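Local coordinates for protein tyrosine phosphatase PRL-1 (Leishmania major, PDB 3S4O), which removes phosphate from phosphotyrosine in proteins and may act as a virulence factor that supports survival of the parasite inside host macrophages, at residues L9-D14 with S19-H24; A80-A85 with M159-K164; D95-R100 with P108-G113. All blocks are in the same frame, centred on the assembly; numbering follows the deposited sequence. Where two conformers were deposited one is given.

Contact 1. Residues L9-D14 with S19-H24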
ATOM      1  N   LEU A   9       9.388  -3.952   0.455  1.00 42.39           N
ATOM      2  CA  LEU A   9       9.434  -2.484   0.449  1.00 40.36           C
ATOM      3  C   LEU A   9       9.502  -1.963  -0.980  1.00 40.15           C
ATOM      4  O   LEU A   9      10.448  -2.263  -1.722  1.00 43.75           O
ATOM      5  CB  LEU A   9      10.636  -1.973   1.247  1.00 44.05           C
ATOM      6  CG  LEU A   9      10.806  -0.455   1.406  1.00 43.80           C
ATOM      7  CD1 LEU A   9       9.619   0.153   2.128  1.00 41.20           C
ATOM      8  CD2 LEU A   9      12.082  -0.165   2.175  1.00 49.56           C
ATOM      9  N   ILE A  10       8.493  -1.190  -1.364  1.00 37.75           N
ATOM     10  CA  ILE A  10       8.470  -0.535  -2.673  1.00 38.98           C
ATOM     11  C   ILE A  10       8.398   0.970  -2.496  1.00 38.27           C
ATOM     12  O   ILE A  10       7.436   1.487  -1.938  1.00 37.35           O
ATOM     13  CB  ILE A  10       7.277  -0.972  -3.562  1.00 39.10           C
ATOM     14  CG1 ILE A  10       7.228  -2.500  -3.687  1.00 41.87           C
ATOM     15  CG2 ILE A  10       7.410  -0.327  -4.938  1.00 41.19           C
ATOM     16  CD1 ILE A  10       6.544  -3.026  -4.945  1.00 45.56           C
ATOM     17  N   ASP A  11       9.417   1.666  -2.989  1.00 40.78           N
ATOM     18  CA  ASP A  11       9.456   3.119  -2.913  1.00 41.18           C
ATOM     19  C   ASP A  11       8.727   3.763  -4.091  1.00 40.43           C
ATOM     20  O   ASP A  11       8.909   3.381  -5.242  1.00 42.70           O
ATOM     21  CB  ASP A  11      10.901   3.630  -2.864  1.00 46.28           C
ATOM     22  CG  ASP A  11      11.574   3.387  -1.516  1.00 48.91           C
ATOM     23  OD1 ASP A  11      10.873   3.103  -0.519  1.00 48.10           O
ATOM     24  OD2 ASP A  11      12.813   3.480  -1.459  1.00 54.62           O
ATOM     25  N   CYS A  12       7.880   4.732  -3.777  1.00 38.81           N
ATOM     26  CA  CYS A  12       7.282   5.602  -4.779  1.00 39.54           C
ATOM     27  C   CYS A  12       8.026   6.932  -4.727  1.00 41.83           C
ATOM     28  O   CYS A  12       7.964   7.647  -3.724  1.00 41.47           O
ATOM     29  CB  CYS A  12       5.793   5.819  -4.503  1.00 38.49           C
ATOM     30  SG  CYS A  12       4.964   6.869  -5.711  1.00 41.17           S
ATOM     31  N   CYS A  13       8.703   7.260  -5.824  1.00 44.84           N
ATOM     32  CA  CYS A  13       9.601   8.410  -5.874  1.00 49.14           C
ATOM     33  C   CYS A  13       9.017   9.633  -6.580  1.00 51.22           C
ATOM     34  O   CYS A  13       8.167   9.512  -7.452  1.00 51.37           O
ATOM     35  CB  CYS A  13      10.915   8.008  -6.549  1.00 53.51           C
ATOM     36  SG  CYS A  13      11.812   6.713  -5.647  1.00 54.40           S
ATOM     37  N   ASP A  14       9.491  10.811  -6.173  1.00 54.11           N
ATOM     38  CA  ASP A  14       9.128  12.084  -6.811  1.00 57.74           C
ATOM     39  C   ASP A  14       9.531  12.080  -8.299  1.00 61.84           C
ATOM     40  O   ASP A  14      10.719  11.943  -8.622  1.00 64.59           O
ATOM     41  CB  ASP A  14       9.815  13.257  -6.095  1.00 61.75           C
ATOM     42  CG  ASP A  14       9.040  14.573  -6.203  1.00 65.03           C
ATOM     43  OD1 ASP A  14       8.404  14.842  -7.245  1.00 65.86           O
ATOM     44  OD2 ASP A  14       9.097  15.362  -5.235  1.00 68.04           O
ATOM     45  N   SER A  19      15.364  11.390  -6.881  1.00 82.54           N
ATOM     46  CA  SER A  19      16.145  11.293  -5.649  1.00 85.67           C
ATOM     47  C   SER A  19      15.242  11.127  -4.423  1.00 79.33           C
ATOM     48  O   SER A  19      15.592  10.460  -3.446  1.00 79.49           O
ATOM     49  CB  SER A  19      16.984  12.551  -5.469  1.00 94.01           C
ATOM     50  OG  SER A  19      17.810  12.452  -4.331  1.00 99.53           O
ATOM     51  N   ARG A  20      14.072  11.750  -4.502  1.00 75.06           N
ATOM     52  CA  ARG A  20      13.209  11.964  -3.343  1.00 71.93           C
ATOM     53  C   ARG A  20      12.063  10.970  -3.308  1.00 64.02           C
ATOM     54  O   ARG A  20      11.308  10.844  -4.275  1.00 60.55           O
ATOM     55  CB  ARG A  20      12.678  13.409  -3.359  1.00 76.13           C
ATOM     56  CG  ARG A  20      12.180  13.983  -2.025  1.00 79.69           C
ATOM     57  CD  ARG A  20      10.730  14.578  -2.107  1.00 78.18           C
ATOM     58  NE  ARG A  20      10.101  14.756  -0.791  1.00 81.13           N
ATOM     59  CZ  ARG A  20      10.283  15.812   0.005  1.00 89.58           C
ATOM     60  NH1 ARG A  20      11.093  16.812  -0.353  1.00 96.15           N
ATOM     61  NH2 ARG A  20       9.654  15.873   1.176  1.00 92.83           N
ATOM     62  N   VAL A  21      11.959  10.256  -2.187  1.00 41.63           N
ATOM     63  CA  VAL A  21      10.856   9.335  -1.943  1.00 38.77           C
ATOM     64  C   VAL A  21       9.628  10.068  -1.410  1.00 37.17           C
ATOM     65  O   VAL A  21       9.722  10.804  -0.414  1.00 37.55           O
ATOM     66  CB  VAL A  21      11.238   8.249  -0.924  1.00 38.08           C
ATOM     67  CG1 VAL A  21      10.043   7.316  -0.674  1.00 35.31           C
ATOM     68  CG2 VAL A  21      12.471   7.475  -1.400  1.00 39.17           C
ATOM     69  N   LEU A  22       8.488   9.835  -2.068  1.00 35.18           N
ATOM     70  CA  LEU A  22       7.189  10.367  -1.642  1.00 33.46           C
ATOM     71  C   LEU A  22       6.562   9.504  -0.551  1.00 31.86           C
ATOM     72  O   LEU A  22       6.121  10.020   0.479  1.00 31.66           O
ATOM     73  CB  LEU A  22       6.207  10.420  -2.813  1.00 34.03           C
ATOM     74  CG  LEU A  22       6.015  11.672  -3.678  1.00 35.52           C
ATOM     75  CD1 LEU A  22       7.137  12.668  -3.537  1.00 37.37           C
ATOM     76  CD2 LEU A  22       5.809  11.254  -5.122  1.00 35.96           C
ATOM     77  N   PHE A  23       6.489   8.196  -0.816  1.00 30.61           N
ATOM     78  CA  PHE A  23       5.966   7.196   0.128  1.00 29.01           C
ATOM     79  C   PHE A  23       6.798   5.919   0.093  1.00 28.69           C
ATOM     80  O   PHE A  23       7.290   5.514  -0.965  1.00 29.26           O
ATOM     81  CB  PHE A  23       4.533   6.753  -0.219  1.00 28.38           C
ATOM     82  CG  PHE A  23       3.626   7.854  -0.637  1.00 28.78           C
ATOM     83  CD1 PHE A  23       3.004   8.640   0.318  1.00 28.98           C
ATOM     84  CD2 PHE A  23       3.343   8.077  -1.992  1.00 29.31           C
ATOM     85  CE1 PHE A  23       2.141   9.653  -0.059  1.00 28.81           C
ATOM     86  CE2 PHE A  23       2.480   9.094  -2.381  1.00 29.10           C
ATOM     87  CZ  PHE A  23       1.885   9.885  -1.407  1.00 29.06           C
ATOM     88  N   HIS A  24       6.918   5.269   1.245  1.00 27.95           N
ATOM     89  CA  HIS A  24       7.472   3.926   1.317  1.00 28.21           C
ATOM     90  C   HIS A  24       6.282   2.978   1.427  1.00 27.82           C
ATOM     91  O   HIS A  24       5.525   3.058   2.385  1.00 27.20           O
ATOM     92  CB  HIS A  24       8.361   3.725   2.553  1.00 28.76           C
ATOM     93  CG  HIS A  24       9.612   4.553   2.578  1.00 29.70           C
ATOM     94  ND1 HIS A  24      10.690   4.319   1.748  1.00 31.37           N
ATOM     95  CD2 HIS A  24       9.987   5.568   3.394  1.00 30.61           C
ATOM     96  CE1 HIS A  24      11.664   5.170   2.041  1.00 32.73           C
ATOM     97  NE2 HIS A  24      11.260   5.942   3.033  1.00 32.08           N
TER
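D11 and H24 lie side by side and point the same way, and H24 ND1 donates to D11 OD1 over 2.6 Å with an N-H...O angle of 153°. The oxygen sits at the edge of the imidazole, in its plane, whereas the nitrogen approaches OD1 from above the plane of the carboxylate; the two planes stand 58° apart. In both residues CG stands beside the backbone N, anti to the carbonyl carbon, which lets the two groups leave the sheet together. One face of the imidazole receives V21 CG1, and L9 CD1 comes to 3.8 Å from H24 CB. The bond, in the ring plane, restrains rotation of the imidazole about CB-CG.

The strands form an antiparallel beta hairpin interrupted by a classic beta bulge, in which L22 and F23 both face C12. C12 O takes the N-H of L22 at 2.8 Å and, weakly, that of F23, while C12 N bonds to F23 O. On the side opposite D11 and H24, C12 CB lies at the edge of the F23 ring, 4.2 Å from CD2. Towards the turn, D14 N donates almost straight to R20 O (2.6 Å), and D14 CB and OD2 each lie 3.7 Å from L22 CD1. The L22 side chain packs on L98 of helix 84-103, and F23 on L94 and E97 of the same helix.

Contact 2. Residues A80-A85 with M159-K164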
ATOM      1  N   ALA A  80      -9.955  -9.223  -8.157  1.00 35.98           N
ATOM      2  CA  ALA A  80     -10.627  -8.058  -8.729  1.00 34.92           C
ATOM      3  C   ALA A  80      -9.714  -6.864  -8.713  1.00 33.17           C
ATOM      4  O   ALA A  80      -8.773  -6.833  -7.939  1.00 33.16           O
ATOM      5  CB  ALA A  80     -11.917  -7.735  -7.962  1.00 34.40           C
ATOM      6  N   PRO A  81      -9.990  -5.875  -9.557  1.00 32.58           N
ATOM      7  CA  PRO A  81      -9.366  -4.569  -9.377  1.00 30.97           C
ATOM      8  C   PRO A  81     -10.034  -3.836  -8.216  1.00 29.89           C
ATOM      9  O   PRO A  81     -11.121  -4.241  -7.806  1.00 30.10           O
ATOM     10  CB  PRO A  81      -9.658  -3.838 -10.686  1.00 31.90           C
ATOM     11  CG  PRO A  81     -10.311  -4.815 -11.594  1.00 33.71           C
ATOM     12  CD  PRO A  81     -10.842  -5.916 -10.760  1.00 33.77           C
ATOM     13  N   PRO A  82      -9.410  -2.787  -7.677  1.00 28.87           N
ATOM     14  CA  PRO A  82     -10.089  -1.966  -6.680  1.00 28.25           C
ATOM     15  C   PRO A  82     -11.406  -1.453  -7.216  1.00 29.36           C
ATOM     16  O   PRO A  82     -11.492  -1.024  -8.368  1.00 30.80           O
ATOM     17  CB  PRO A  82      -9.136  -0.779  -6.473  1.00 27.40           C
ATOM     18  CG  PRO A  82      -7.887  -1.160  -7.104  1.00 27.58           C
ATOM     19  CD  PRO A  82      -8.227  -2.090  -8.203  1.00 28.86           C
ATOM     20  N   THR A  83     -12.437  -1.517  -6.398  1.00 29.48           N
ATOM     21  CA  THR A  83     -13.644  -0.755  -6.691  1.00 30.84           C
ATOM     22  C   THR A  83     -13.329   0.750  -6.743  1.00 30.95           C
ATOM     23  O   THR A  83     -12.266   1.222  -6.309  1.00 29.29           O
ATOM     24  CB  THR A  83     -14.747  -1.002  -5.642  1.00 31.39           C
ATOM     25  OG1 THR A  83     -14.301  -0.512  -4.374  1.00 31.25           O
ATOM     26  CG2 THR A  83     -15.067  -2.469  -5.518  1.00 31.56           C
ATOM     27  N   ARG A  84     -14.249   1.499  -7.323  1.00 32.70           N
ATOM     28  CA  ARG A  84     -14.118   2.953  -7.361  1.00 34.34           C
ATOM     29  C   ARG A  84     -14.061   3.575  -5.959  1.00 32.01           C
ATOM     30  O   ARG A  84     -13.315   4.521  -5.734  1.00 31.12           O
ATOM     31  CB  ARG A  84     -15.276   3.567  -8.166  1.00 39.39           C
ATOM     32  CG  ARG A  84     -15.124   5.044  -8.558  1.00 44.20           C
ATOM     33  CD  ARG A  84     -13.762   5.392  -9.176  1.00 48.45           C
ATOM     34  NE  ARG A  84     -13.677   5.109 -10.610  1.00 53.93           N
ATOM     35  CZ  ARG A  84     -12.746   5.610 -11.426  1.00 58.98           C
ATOM     36  NH1 ARG A  84     -11.800   6.432 -10.967  1.00 59.69           N
ATOM     37  NH2 ARG A  84     -12.759   5.286 -12.718  1.00 62.66           N
ATOM     38  N   ALA A  85     -14.837   3.038  -5.021  1.00 31.14           N
ATOM     39  CA  ALA A  85     -14.817   3.512  -3.616  1.00 30.61           C
ATOM     40  C   ALA A  85     -13.439   3.319  -2.950  1.00 28.71           C
ATOM     41  O   ALA A  85     -12.909   4.225  -2.315  1.00 28.94           O
ATOM     42  CB  ALA A  85     -15.914   2.817  -2.802  1.00 30.72           C
HETATM   43  N   MSE A 159      -4.253  -6.346 -14.323  1.00 44.87           N
HETATM   44  CA  MSE A 159      -3.307  -5.795 -15.288  0.50 46.74           C
HETATM   45  C   MSE A 159      -4.038  -4.862 -16.260  1.00 47.74           C
HETATM   46  O   MSE A 159      -3.612  -3.739 -16.503  1.00 47.72           O
HETATM   47  CB  MSE A 159      -2.615  -6.944 -16.036  0.50 51.80           C
HETATM   48  CG  MSE A 159      -1.388  -6.571 -16.831  0.50 55.01           C
HETATM   49 SE   MSE A 159      -0.217  -8.142 -17.131  0.50 63.37          SE
HETATM   50  CE  MSE A 159      -1.247  -9.535 -16.221  0.50 61.20           C
ATOM     51  N   HIS A 160      -5.148  -5.340 -16.801  1.00 49.86           N
ATOM     52  CA  HIS A 160      -5.950  -4.565 -17.746  1.00 51.90           C
ATOM     53  C   HIS A 160      -6.437  -3.261 -17.119  1.00 47.94           C
ATOM     54  O   HIS A 160      -6.346  -2.195 -17.735  1.00 49.44           O
ATOM     55  CB  HIS A 160      -7.137  -5.389 -18.272  1.00 57.14           C
ATOM     56  CG  HIS A 160      -6.785  -6.313 -19.407  1.00 63.47           C
ATOM     57  ND1 HIS A 160      -7.142  -7.646 -19.427  1.00 67.01           N
ATOM     58  CD2 HIS A 160      -6.112  -6.090 -20.562  1.00 67.92           C
ATOM     59  CE1 HIS A 160      -6.702  -8.205 -20.542  1.00 72.42           C
ATOM     60  NE2 HIS A 160      -6.079  -7.281 -21.251  1.00 73.50           N
ATOM     61  N   TRP A 161      -6.927  -3.347 -15.886  1.00 43.18           N
ATOM     62  CA  TRP A 161      -7.476  -2.189 -15.185  1.00 41.63           C
ATOM     63  C   TRP A 161      -6.438  -1.094 -14.943  1.00 39.77           C
ATOM     64  O   TRP A 161      -6.722   0.081 -15.134  1.00 40.79           O
ATOM     65  CB  TRP A 161      -8.097  -2.626 -13.858  1.00 39.06           C
ATOM     66  CG  TRP A 161      -8.530  -1.495 -12.999  1.00 38.25           C
ATOM     67  CD1 TRP A 161      -9.712  -0.820 -13.060  1.00 40.59           C
ATOM     68  CD2 TRP A 161      -7.773  -0.893 -11.948  1.00 35.36           C
ATOM     69  NE1 TRP A 161      -9.738   0.163 -12.106  1.00 40.11           N
ATOM     70  CE2 TRP A 161      -8.557   0.142 -11.411  1.00 36.84           C
ATOM     71  CE3 TRP A 161      -6.502  -1.127 -11.410  1.00 33.03           C
ATOM     72  CZ2 TRP A 161      -8.117   0.944 -10.352  1.00 35.70           C
ATOM     73  CZ3 TRP A 161      -6.065  -0.335 -10.350  1.00 32.17           C
ATOM     74  CH2 TRP A 161      -6.864   0.691  -9.842  1.00 33.21           C
ATOM     75  N   ILE A 162      -5.246  -1.485 -14.512  1.00 38.19           N
ATOM     76  CA  ILE A 162      -4.175  -0.509 -14.276  1.00 38.27           C
ATOM     77  C   ILE A 162      -3.643   0.099 -15.584  1.00 41.26           C
ATOM     78  O   ILE A 162      -3.257   1.261 -15.617  1.00 41.11           O
ATOM     79  CB  ILE A 162      -3.048  -1.047 -13.367  1.00 36.41           C
ATOM     80  CG1 ILE A 162      -2.299   0.152 -12.754  1.00 36.83           C
ATOM     81  CG2 ILE A 162      -2.130  -1.982 -14.114  1.00 37.33           C
ATOM     82  CD1 ILE A 162      -1.342  -0.190 -11.638  1.00 36.75           C
ATOM     83  N   THR A 163      -3.636  -0.681 -16.660  1.00 44.39           N
ATOM     84  CA  THR A 163      -3.266  -0.169 -17.990  1.00 49.29           C
ATOM     85  C   THR A 163      -4.257   0.865 -18.522  1.00 53.32           C
ATOM     86  O   THR A 163      -3.891   1.725 -19.327  1.00 56.64           O
ATOM     87  CB  THR A 163      -3.170  -1.332 -18.999  1.00 52.61           C
ATOM     88  OG1 THR A 163      -2.035  -2.142 -18.669  1.00 51.51           O
ATOM     89  CG2 THR A 163      -3.054  -0.831 -20.443  1.00 57.77           C
ATOM     90  N   LYS A 164      -5.502   0.770 -18.057  1.00 53.76           N
ATOM     91  CA  LYS A 164      -6.613   1.618 -18.528  1.00 58.83           C
ATOM     92  C   LYS A 164      -6.874   2.873 -17.669  1.00 58.41           C
ATOM     93  O   LYS A 164      -7.522   3.817 -18.123  1.00 61.44           O
ATOM     94  CB  LYS A 164      -7.896   0.776 -18.606  1.00 62.16           C
ATOM     95  CG  LYS A 164      -8.326   0.409 -20.002  1.00 69.04           C
ATOM     96  CD  LYS A 164      -9.363   1.393 -20.587  1.00 75.59           C
ATOM     97  CE  LYS A 164     -10.682   1.340 -19.827  1.00 75.51           C
ATOM     98  NZ  LYS A 164     -11.613   2.409 -20.275  1.00 80.78           N
TER
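P81 and P82 lie over one face of the W161 indole, one proline to each ring. P81 CB sits above the five-membered ring, 3.7 Å from its centroid and 21° off the normal, with W161 CG as its nearest atom. P82 CD takes the six-membered ring, 3.5 Å from that centroid and only 11° off the normal, while its neighbour P82 CG reaches W161 CH2 at 3.5 Å. Both are CH-pi contacts. The indole is brought under them by its torsions: CG stands anti to the backbone N (chi1 173°), and the second torsion, near a right angle, leaves CA well out of the indole plane, so that a face of the ring is turned to the prolines. P81 CG also approaches the base of the side chain, 3.8 Å from W161 CB.

The two prolines precede helix 84-103, where T83 holds the N-cap position and its OG1 bonds to V86 N. W161, on helix 156-164, also touches I125 and L129 of helix 122-133, on which P82 packs through L126, and A80 O accepts a hydrogen bond from Q158 NE2 beside the prolines. The P82 side chain is about 7 Å from that of R122, an inferred substrate-binding residue that also lines the thiosulfate pocket, and P81 follows closely in sequence after D78, the inferred proton donor.

No hydrogen bond crosses between the segments, so the grip rests on dispersion and on the attraction of proline C-H groups, probably somewhat polarised by the adjoining ring nitrogen in the case of P82 CD, for the indole pi cloud.

Contact 3. Residues D95-R100 with P108-G113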
ATOM      1  N   ASP A  95      -3.100  11.651  -1.108  1.00 28.14           N
ATOM      2  CA  ASP A  95      -3.140  13.099  -1.288  1.00 29.80           C
ATOM      3  C   ASP A  95      -2.908  13.798   0.054  1.00 30.61           C
ATOM      4  O   ASP A  95      -2.199  14.791   0.129  1.00 31.36           O
ATOM      5  CB  ASP A  95      -4.495  13.570  -1.847  1.00 30.78           C
ATOM      6  CG  ASP A  95      -4.695  13.222  -3.332  1.00 32.05           C
ATOM      7  OD1 ASP A  95      -3.739  12.740  -3.990  1.00 31.47           O
ATOM      8  OD2 ASP A  95      -5.835  13.406  -3.836  1.00 33.48           O
ATOM      9  N   THR A  96      -3.524  13.274   1.109  1.00 30.60           N
ATOM     10  CA  THR A  96      -3.471  13.911   2.425  1.00 32.37           C
ATOM     11  C   THR A  96      -2.080  13.782   3.005  1.00 32.99           C
ATOM     12  O   THR A  96      -1.544  14.724   3.582  1.00 34.66           O
ATOM     13  CB  THR A  96      -4.502  13.276   3.394  1.00 31.48           C
ATOM     14  OG1 THR A  96      -5.825  13.427   2.851  1.00 31.70           O
ATOM     15  CG2 THR A  96      -4.437  13.923   4.768  1.00 31.70           C
ATOM     16  N   GLU A  97      -1.491  12.612   2.820  1.00 33.20           N
ATOM     17  CA  GLU A  97      -0.128  12.363   3.283  1.00 34.42           C
ATOM     18  C   GLU A  97       0.869  13.227   2.506  1.00 35.93           C
ATOM     19  O   GLU A  97       1.870  13.702   3.051  1.00 35.35           O
ATOM     20  CB  GLU A  97       0.226  10.877   3.147  1.00 34.90           C
ATOM     21  CG  GLU A  97      -0.300   9.993   4.290  1.00 35.40           C
ATOM     22  CD  GLU A  97       0.155  10.470   5.669  1.00 38.75           C
ATOM     23  OE1 GLU A  97       1.374  10.667   5.861  1.00 39.39           O
ATOM     24  OE2 GLU A  97      -0.709  10.677   6.557  1.00 40.43           O
ATOM     25  N   LEU A  98       0.567  13.450   1.233  1.00 37.27           N
ATOM     26  CA  LEU A  98       1.408  14.288   0.375  1.00 39.57           C
ATOM     27  C   LEU A  98       1.366  15.741   0.821  1.00 39.86           C
ATOM     28  O   LEU A  98       2.390  16.414   0.859  1.00 40.91           O
ATOM     29  CB  LEU A  98       0.952  14.180  -1.079  1.00 42.63           C
ATOM     30  CG  LEU A  98       1.901  14.748  -2.127  1.00 45.76           C
ATOM     31  CD1 LEU A  98       3.280  14.116  -2.024  1.00 44.78           C
ATOM     32  CD2 LEU A  98       1.293  14.499  -3.525  1.00 47.82           C
ATOM     33  N   ALA A  99       0.172  16.217   1.161  1.00 39.11           N
ATOM     34  CA  ALA A  99       0.003  17.581   1.675  1.00 39.70           C
ATOM     35  C   ALA A  99       0.646  17.731   3.053  1.00 39.09           C
ATOM     36  O   ALA A  99       1.148  18.800   3.384  1.00 40.76           O
ATOM     37  CB  ALA A  99      -1.483  17.963   1.730  1.00 39.03           C
ATOM     38  N   ARG A 100       0.623  16.664   3.851  1.00 37.59           N
ATOM     39  CA  ARG A 100       1.231  16.685   5.189  1.00 38.55           C
ATOM     40  C   ARG A 100       2.727  17.004   5.097  1.00 39.85           C
ATOM     41  O   ARG A 100       3.252  17.787   5.891  1.00 40.71           O
ATOM     42  CB  ARG A 100       1.025  15.355   5.925  1.00 36.97           C
ATOM     43  CG  ARG A 100       1.357  15.416   7.413  1.00 37.83           C
ATOM     44  CD  ARG A 100       0.901  14.171   8.179  1.00 37.39           C
ATOM     45  NE  ARG A 100       1.637  12.966   7.797  1.00 36.50           N
ATOM     46  CZ  ARG A 100       2.543  12.324   8.537  1.00 36.09           C
ATOM     47  NH1 ARG A 100       2.873  12.739   9.748  1.00 35.87           N
ATOM     48  NH2 ARG A 100       3.126  11.226   8.049  1.00 36.27           N
ATOM     49  N   PRO A 108       9.230  13.184   7.529  1.00 37.04           N
ATOM     50  CA  PRO A 108       9.900  12.360   6.522  1.00 36.63           C
ATOM     51  C   PRO A 108       8.876  11.520   5.769  1.00 34.86           C
ATOM     52  O   PRO A 108       7.719  11.477   6.185  1.00 33.90           O
ATOM     53  CB  PRO A 108      10.824  11.482   7.355  1.00 37.16           C
ATOM     54  CG  PRO A 108      10.099  11.301   8.637  1.00 36.97           C
ATOM     55  CD  PRO A 108       9.246  12.530   8.848  1.00 36.93           C
ATOM     56  N   PRO A 109       9.287  10.868   4.678  1.00 34.97           N
ATOM     57  CA  PRO A 109       8.352  10.060   3.890  1.00 33.43           C
ATOM     58  C   PRO A 109       7.685   8.960   4.717  1.00 32.65           C
ATOM     59  O   PRO A 109       8.365   8.158   5.342  1.00 33.69           O
ATOM     60  CB  PRO A 109       9.239   9.466   2.790  1.00 34.34           C
ATOM     61  CG  PRO A 109      10.358  10.467   2.633  1.00 36.11           C
ATOM     62  CD  PRO A 109      10.602  11.004   4.007  1.00 36.31           C
ATOM     63  N   PRO A 110       6.362   8.953   4.761  1.00 31.95           N
ATOM     64  CA  PRO A 110       5.638   7.909   5.469  1.00 31.06           C
ATOM     65  C   PRO A 110       5.783   6.526   4.859  1.00 29.86           C
ATOM     66  O   PRO A 110       5.878   6.379   3.637  1.00 29.07           O
ATOM     67  CB  PRO A 110       4.176   8.332   5.355  1.00 31.00           C
ATOM     68  CG  PRO A 110       4.117   9.310   4.288  1.00 31.71           C
ATOM     69  CD  PRO A 110       5.479   9.768   3.918  1.00 32.44           C
ATOM     70  N   THR A 111       5.810   5.531   5.739  1.00 29.50           N
ATOM     71  CA  THR A 111       5.675   4.148   5.362  1.00 29.19           C
ATOM     72  C   THR A 111       4.205   3.784   5.510  1.00 28.55           C
ATOM     73  O   THR A 111       3.559   4.091   6.521  1.00 27.44           O
ATOM     74  CB  THR A 111       6.584   3.224   6.197  1.00 30.33           C
ATOM     75  OG1 THR A 111       7.949   3.611   6.007  1.00 31.69           O
ATOM     76  CG2 THR A 111       6.431   1.767   5.764  1.00 30.15           C
ATOM     77  N   ILE A 112       3.672   3.170   4.463  1.00 28.30           N
ATOM     78  CA  ILE A 112       2.277   2.792   4.417  1.00 27.74           C
ATOM     79  C   ILE A 112       2.219   1.319   4.113  1.00 28.02           C
ATOM     80  O   ILE A 112       2.756   0.867   3.109  1.00 28.94           O
ATOM     81  CB  ILE A 112       1.508   3.613   3.362  1.00 28.09           C
ATOM     82  CG1 ILE A 112       1.449   5.087   3.808  1.00 28.83           C
ATOM     83  CG2 ILE A 112       0.092   3.037   3.118  1.00 27.07           C
ATOM     84  CD1 ILE A 112       1.440   6.046   2.667  1.00 28.63           C
ATOM     85  N   GLY A 113       1.597   0.565   5.008  1.00 27.92           N
ATOM     86  CA  GLY A 113       1.489  -0.881   4.864  1.00 28.47           C
ATOM     87  C   GLY A 113       0.186  -1.302   4.225  1.00 27.64           C
ATOM     88  O   GLY A 113      -0.843  -0.659   4.409  1.00 27.20           O
TER
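The guanidinium of R100 and the carboxylate of E97 meet P110 as a salt-bridged pair, with P110 CB beyond the NH2 end of the guanidinium, near its plane, 4.1 Å from R100 NH2. E97 OE1 sits between NE and NH2, accepting from R100 NH2 at 2.9 Å and from R100 NE at 3.0 Å, both within about 15° of the guanidinium plane. The grip is thus side-on, with two nitrogens closing on one oxygen. NH2 uses the syn lone pair of OE1; NE comes from the syn side too, but 30° out of the carboxylate plane.

The same oxygen makes the closest approach to the second segment, with P110 CG 3.4 Å from E97 OE1 and P110 CB a little farther. Both charged side chains run alongside the proline and antiparallel to it. E97 is bent at chi2 (-56°), which folds the carboxylate back towards R100, one helical turn on; R100 runs extended until its third torsion bends the head round to meet it.

The pair is further fixed from the strand side: E97 OE2 accepts a hydrogen bond from H50 NE2 of strand 48-53, so both carboxylate oxygens of this buried residue have partners. With arginine and histidine on it, the carboxylate is probably kept ionised. P110 in turn packs on Q101, while its backbone bonds to H24.

Here helix 84-103 lies against the residue just before strand 111-115, the central strand of the mixed sheet that leads directly to C116 and the phosphate-binding loop, in the alpha/beta arrangement of the protein tyrosine phosphatase fold.

In the fold
From the N terminus, contact 1 closes first, a short hairpin between strands 7-13 and 21-28 at one edge of the sheet. Contact 2 opens much later, at 80-85, and closes only near the C terminus, at 159-164, bringing the loop that leads into helix 84-103 to the last helix. Contact 3 falls wholly within that long span: the chain runs along the same helix to 95-100, turns and enters strand 111-115, closing a short loop between 95-100 and 108-113. Contacts 1 and 3 are neighbours, since strands 21-28 and 111-115 adjoin in the sheet. Contact 2 stands apart, its centre about 22 Å from the centre of each of the others.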